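Side-chain contacts in Tas1 (Pseudomonas aeruginosa, PDB 6OX6), which acts as a type VI secretion toxin that pyrophosphorylates adenosine nucleotides to (p)ppApp, thereby depleting ADP and ATP in competitor cells: residues I312-G316 with D317-T321; K334-G338 with N339-L343. One frame throughout, in Å; residues are numbered along the deposited sequence.

Contact 1: residues I312-G316 with D317-T321; sequences IIVEG and DKVNT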
loop_
_atom_site.group_PDB
_atom_site.type_symbol
_atom_site.label_atom_id
_atom_site.label_comp_id
_atom_site.label_asym_id
_atom_site.label_seq_id
_atom_site.Cartn_x
_atom_site.Cartn_y
_atom_site.Cartn_z
ATOM N N ILE A 312 4.905 -12.647 -0.981
ATOM C CA ILE A 312 5.018 -13.848 -1.792
ATOM C C ILE A 312 5.629 -13.465 -3.133
ATOM O O ILE A 312 5.119 -12.589 -3.843
ATOM C CB ILE A 312 3.661 -14.534 -1.969
ATOM C CG1 ILE A 312 3.089 -14.928 -0.602
ATOM C CG2 ILE A 312 3.802 -15.720 -2.882
ATOM C CD1 ILE A 312 1.672 -15.497 -0.660
ATOM N N ILE A 313 6.743 -14.092 -3.471
ATOM C CA ILE A 313 7.433 -13.816 -4.727
ATOM C C ILE A 313 7.226 -15.029 -5.611
ATOM O O ILE A 313 7.634 -16.139 -5.252
ATOM C CB ILE A 313 8.930 -13.521 -4.516
ATOM C CG1 ILE A 313 9.118 -12.303 -3.607
ATOM C CG2 ILE A 313 9.663 -13.320 -5.849
ATOM C CD1 ILE A 313 9.394 -12.679 -2.161
ATOM N N VAL A 314 6.559 -14.830 -6.749
ATOM C CA VAL A 314 6.338 -15.895 -7.720
ATOM C C VAL A 314 6.584 -15.310 -9.099
ATOM O O VAL A 314 6.654 -14.094 -9.272
ATOM C CB VAL A 314 4.920 -16.504 -7.617
ATOM C CG1 VAL A 314 4.789 -17.371 -6.352
ATOM C CG2 VAL A 314 3.858 -15.402 -7.609
ATOM N N GLU A 315 6.715 -16.186 -10.089
ATOM C CA GLU A 315 6.916 -15.710 -11.450
ATOM C C GLU A 315 5.697 -14.926 -11.927
ATOM O O GLU A 315 4.596 -15.038 -11.373
ATOM C CB GLU A 315 7.212 -16.878 -12.382
ATOM C CG GLU A 315 8.493 -17.582 -12.010
ATOM C CD GLU A 315 9.728 -16.681 -12.172
ATOM O OE1 GLU A 315 9.696 -15.726 -12.992
ATOM O OE2 GLU A 315 10.733 -16.928 -11.470
ATOM N N GLY A 316 5.910 -14.123 -12.976
ATOM C CA GLY A 316 4.948 -13.086 -13.324
ATOM C C GLY A 316 3.554 -13.624 -13.579
ATOM O O GLY A 316 2.562 -13.109 -13.052
ATOM N N ASP A 317 3.454 -14.677 -14.380
ATOM C CA ASP A 317 2.136 -15.160 -14.752
ATOM C C ASP A 317 1.444 -15.943 -13.635
ATOM O O ASP A 317 0.268 -16.288 -13.784
ATOM C CB ASP A 317 2.261 -15.990 -16.028
ATOM C CG ASP A 317 3.359 -17.040 -15.939
ATOM O OD1 ASP A 317 3.923 -17.229 -14.837
ATOM O OD2 ASP A 317 3.663 -17.673 -16.980
ATOM N N LYS A 318 2.127 -16.218 -12.522
ATOM C CA LYS A 318 1.486 -16.834 -11.363
ATOM C C LYS A 318 0.942 -15.820 -10.371
ATOM O O LYS A 318 0.165 -16.202 -9.486
ATOM C CB LYS A 318 2.465 -17.745 -10.608
ATOM C CG LYS A 318 3.465 -18.476 -11.467
ATOM C CD LYS A 318 2.777 -19.385 -12.445
ATOM C CE LYS A 318 3.634 -20.599 -12.766
ATOM N NZ LYS A 318 3.357 -21.080 -14.151
ATOM N N VAL A 319 1.364 -14.553 -10.473
ATOM C CA VAL A 319 0.928 -13.536 -9.514
ATOM C C VAL A 319 -0.591 -13.522 -9.393
ATOM O O VAL A 319 -1.147 -13.468 -8.291
ATOM C CB VAL A 319 1.447 -12.148 -9.918
ATOM C CG1 VAL A 319 0.883 -11.131 -8.967
ATOM C CG2 VAL A 319 2.982 -12.100 -9.892
ATOM N N ASN A 320 -1.244 -13.533 -10.552
ATOM C CA ASN A 320 -2.694 -13.513 -10.631
ATOM C C ASN A 320 -3.300 -14.743 -9.979
ATOM O O ASN A 320 -4.296 -14.645 -9.263
ATOM C CB ASN A 320 -3.150 -13.412 -12.088
ATOM C CG ASN A 320 -2.736 -12.108 -12.739
ATOM O OD1 ASN A 320 -2.585 -11.086 -12.068
ATOM N ND2 ASN A 320 -2.551 -12.134 -14.053
ATOM N N THR A 321 -2.700 -15.904 -10.223
ATOM C CA THR A 321 -3.227 -17.131 -9.620
ATOM C C THR A 321 -3.196 -17.032 -8.104
ATOM O O THR A 321 -4.192 -17.329 -7.432
ATOM C CB THR A 321 -2.437 -18.346 -10.093
ATOM O OG1 THR A 321 -2.364 -18.328 -11.520
ATOM C CG2 THR A 321 -3.119 -19.617 -9.650
#
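Val314 packs against Lys318 and Val319 where strand 308-313 gives way to helix 319-328, a strand-turn-helix connection built from two overlapping turns. The backbone angles of Gly316 and Asp317 fit a type I turn, and the first turn is closed by Lys318 N donating to Glu315 O at 3.0 Å, with an N-H...O angle of 145°. The second is closed by Val319 N donating to Gly316 O at 3.2 Å, where the angle is 153°. Val319 N also makes a weak bond to Glu315 O.

The close-packed part is formed by Val314 and Val319. With chi1 at -73°, Val314 places CG2 between its own backbone N and carbonyl carbon, where it meets the Lys318-Val319 peptide, 3.9 Å from Val319 N. The same methyl lies 4.1 Å from Val319 CG2. Val314 is buried; its side chain also rests on Val364 of strand 359-365, which ties the entry to the turn to the sheet.

The other side is looser and faces solvent. Between the two side chains, Glu315 approaches Lys318 with CB, 4.2 Å from Lys318 CG, and the carboxylate leads away. Lys318 bends at its second torsion; its NZ ends 4.0 Å from Asp317 OD1, a long salt bridge between neighbours in sequence.

Back in the close-packed part, Val319 CG2 comes near the turn carbonyls, 3.3 Å from Gly316 O and 3.7 Å from Glu315 O.

Contact 2: residues K334-G338 with N339-L343; sequences KVIDG and NADPL. With ACT (acetate ion), chain E.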
loop_
_atom_site.group_PDB
_atom_site.type_symbol
_atom_site.label_atom_id
_atom_site.label_comp_id
_atom_site.label_asym_id
_atom_site.label_seq_id
_atom_site.Cartn_x
_atom_site.Cartn_y
_atom_site.Cartn_z
ATOM N N LYS A 334 -6.214 -6.056 -3.271
ATOM C CA LYS A 334 -6.007 -4.953 -4.204
ATOM C C LYS A 334 -5.086 -5.418 -5.330
ATOM O O LYS A 334 -3.925 -5.765 -5.087
ATOM C CB LYS A 334 -5.402 -3.736 -3.495
ATOM C CG LYS A 334 -5.022 -2.588 -4.458
ATOM C CD LYS A 334 -5.023 -1.235 -3.746
ATOM C CE LYS A 334 -4.064 -1.238 -2.554
ATOM N NZ LYS A 334 -2.678 -0.871 -2.969
ATOM N N VAL A 335 -5.592 -5.415 -6.555
ATOM C CA VAL A 335 -4.800 -5.760 -7.726
ATOM C C VAL A 335 -4.435 -4.453 -8.417
ATOM O O VAL A 335 -5.310 -3.716 -8.892
ATOM C CB VAL A 335 -5.538 -6.707 -8.672
ATOM C CG1 VAL A 335 -4.721 -6.872 -9.915
ATOM C CG2 VAL A 335 -5.786 -8.068 -7.993
ATOM N N ILE A 336 -3.144 -4.145 -8.448
ATOM C CA ILE A 336 -2.655 -2.890 -8.998
ATOM C C ILE A 336 -2.167 -3.152 -10.411
ATOM O O ILE A 336 -1.265 -3.971 -10.624
ATOM C CB ILE A 336 -1.528 -2.318 -8.126
ATOM C CG1 ILE A 336 -2.076 -2.004 -6.738
ATOM C CG2 ILE A 336 -0.910 -1.107 -8.774
ATOM C CD1 ILE A 336 -1.055 -2.217 -5.626
ATOM N N ASP A 337 -2.726 -2.461 -11.387
ATOM C CA ASP A 337 -2.078 -2.505 -12.688
ATOM C C ASP A 337 -1.453 -1.150 -12.988
ATOM O O ASP A 337 -1.858 -0.100 -12.454
ATOM C CB ASP A 337 -3.037 -2.916 -13.808
ATOM C CG ASP A 337 -4.012 -1.819 -14.179
ATOM O OD1 ASP A 337 -4.783 -1.349 -13.316
ATOM O OD2 ASP A 337 -3.986 -1.416 -15.342
ATOM N N GLY A 338 -0.440 -1.196 -13.849
ATOM C CA GLY A 338 0.316 -0.006 -14.170
ATOM C C GLY A 338 -0.456 1.056 -14.919
ATOM O O GLY A 338 0.061 2.168 -15.049
ATOM N N ASN A 339 -1.669 0.763 -15.397
ATOM C CA ASN A 339 -2.407 1.735 -16.203
ATOM C C ASN A 339 -3.289 2.661 -15.378
ATOM O O ASN A 339 -3.772 3.660 -15.919
ATOM C CB ASN A 339 -3.266 1.028 -17.255
ATOM C CG ASN A 339 -2.429 0.179 -18.220
ATOM O OD1 ASN A 339 -1.349 0.601 -18.682
ATOM N ND2 ASN A 339 -2.901 -1.050 -18.485
ATOM N N ALA A 340 -3.490 2.374 -14.093
ATOM C CA ALA A 340 -4.289 3.224 -13.211
ATOM C C ALA A 340 -3.450 3.966 -12.180
ATOM O O ALA A 340 -3.606 5.179 -11.996
ATOM C CB ALA A 340 -5.356 2.371 -12.502
ATOM N N ASP A 341 -2.560 3.264 -11.495
ATOM C CA ASP A 341 -1.629 3.886 -10.564
ATOM C C ASP A 341 -0.871 5.038 -11.247
ATOM O O ASP A 341 -0.221 4.811 -12.280
ATOM C CB ASP A 341 -0.669 2.809 -10.073
ATOM C CG ASP A 341 0.443 3.355 -9.190
ATOM O OD1 ASP A 341 0.314 4.461 -8.615
ATOM O OD2 ASP A 341 1.455 2.646 -9.047
ATOM N N PRO A 342 -0.907 6.264 -10.699
ATOM C CA PRO A 342 -0.155 7.365 -11.329
ATOM C C PRO A 342 1.321 7.065 -11.472
ATOM O O PRO A 342 1.981 7.612 -12.368
ATOM C CB PRO A 342 -0.375 8.546 -10.369
ATOM C CG PRO A 342 -1.548 8.163 -9.527
ATOM C CD PRO A 342 -1.489 6.679 -9.402
ATOM N N LEU A 343 1.865 6.216 -10.611
ATOM C CA LEU A 343 3.269 5.849 -10.671
ATOM C C LEU A 343 3.532 4.576 -11.476
ATOM O O LEU A 343 4.684 4.171 -11.578
ATOM C CB LEU A 343 3.821 5.676 -9.255
ATOM C CG LEU A 343 3.617 6.855 -8.276
ATOM C CD1 LEU A 343 4.451 6.598 -6.983
ATOM C CD2 LEU A 343 3.952 8.182 -8.862
HETATM C C ACT E . 1.471 -1.230 -2.231
HETATM O O ACT E . 0.380 -1.186 -1.558
HETATM O OXT ACT E . 2.352 -2.143 -2.282
HETATM C CH3 ACT E . 1.754 0.014 -3.122
HETATM O O HOH W 1 -0.719 4.573 -14.937
#
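Asp337 meets Asn339 and Ala340 mainly through polar atoms. Ala340 N donates to Asp337 O along a nearly straight but long and weak bond of 3.4 Å, and Asn339 N makes a second weak bond, 3.2 Å, to Asp337 OD2. That same oxygen lies 3.2 Å from Asn339 CB, so the carboxylate lies against the root of the asparagine side chain, the carboxylate and amide planes being turned 74° apart.

The weak Ala340 N bond to Asp337 O closes a tight turn directly after strand 332-336, the backbone angles of Gly338 and Asn339 fitting type I. A second motif follows at once: Asp341 forms an Asx turn, its OD1 accepting from Leu343 N at 3.1 Å. The donor stands 79° out of the carboxylate plane. With CG anti to the backbone N (chi1 175°) the carboxylate is carried away from the backbone N of Asp341, and OD2 bonds to Tyr345 N and forms a salt bridge to Arg60 of the Pa14_01140 chain, leaving the buried carboxylate with partners on both oxygens.

One water ties the two halves together, donating to Gly338 O at a short 2.5 Å and to Asp341 O at 2.7 Å.

Apolar contact is slight within the segments: Ile336 CG2 lies 4.1 Å from Asp341 CB. Phe61 of the Pa14_01140 chain packs on both residues and forms a cation-pi pair with Lys334. The lysine, its chain bent at the last two torsions, also reaches an acetate ion, probably from the crystallisation liquor, through a weak bond of 3.4 Å from NZ to acetate O.

In the fold
The two contacts lie in series along the chain, contact 1 leading from strand 308-313 into helix 319-328 and contact 2 leaving strand 332-336, the next strand after that helix. These two strands run parallel in the mixed sheet but are separated by strands 359-365 and 347-353, with 332-336 outermost within this chain. The centres of contact 1 and contact 2 are 16 Å apart, and the nearest atoms of contact 1 and contact 2 are about 5 Å apart, without touching. Their surroundings differ: the Pa14_01140 chain bears on contact 2 and leaves contact 1 untouched. Contact 2 also lies beside acetate ions, one of them about 4 Å from the side chain of Asp337.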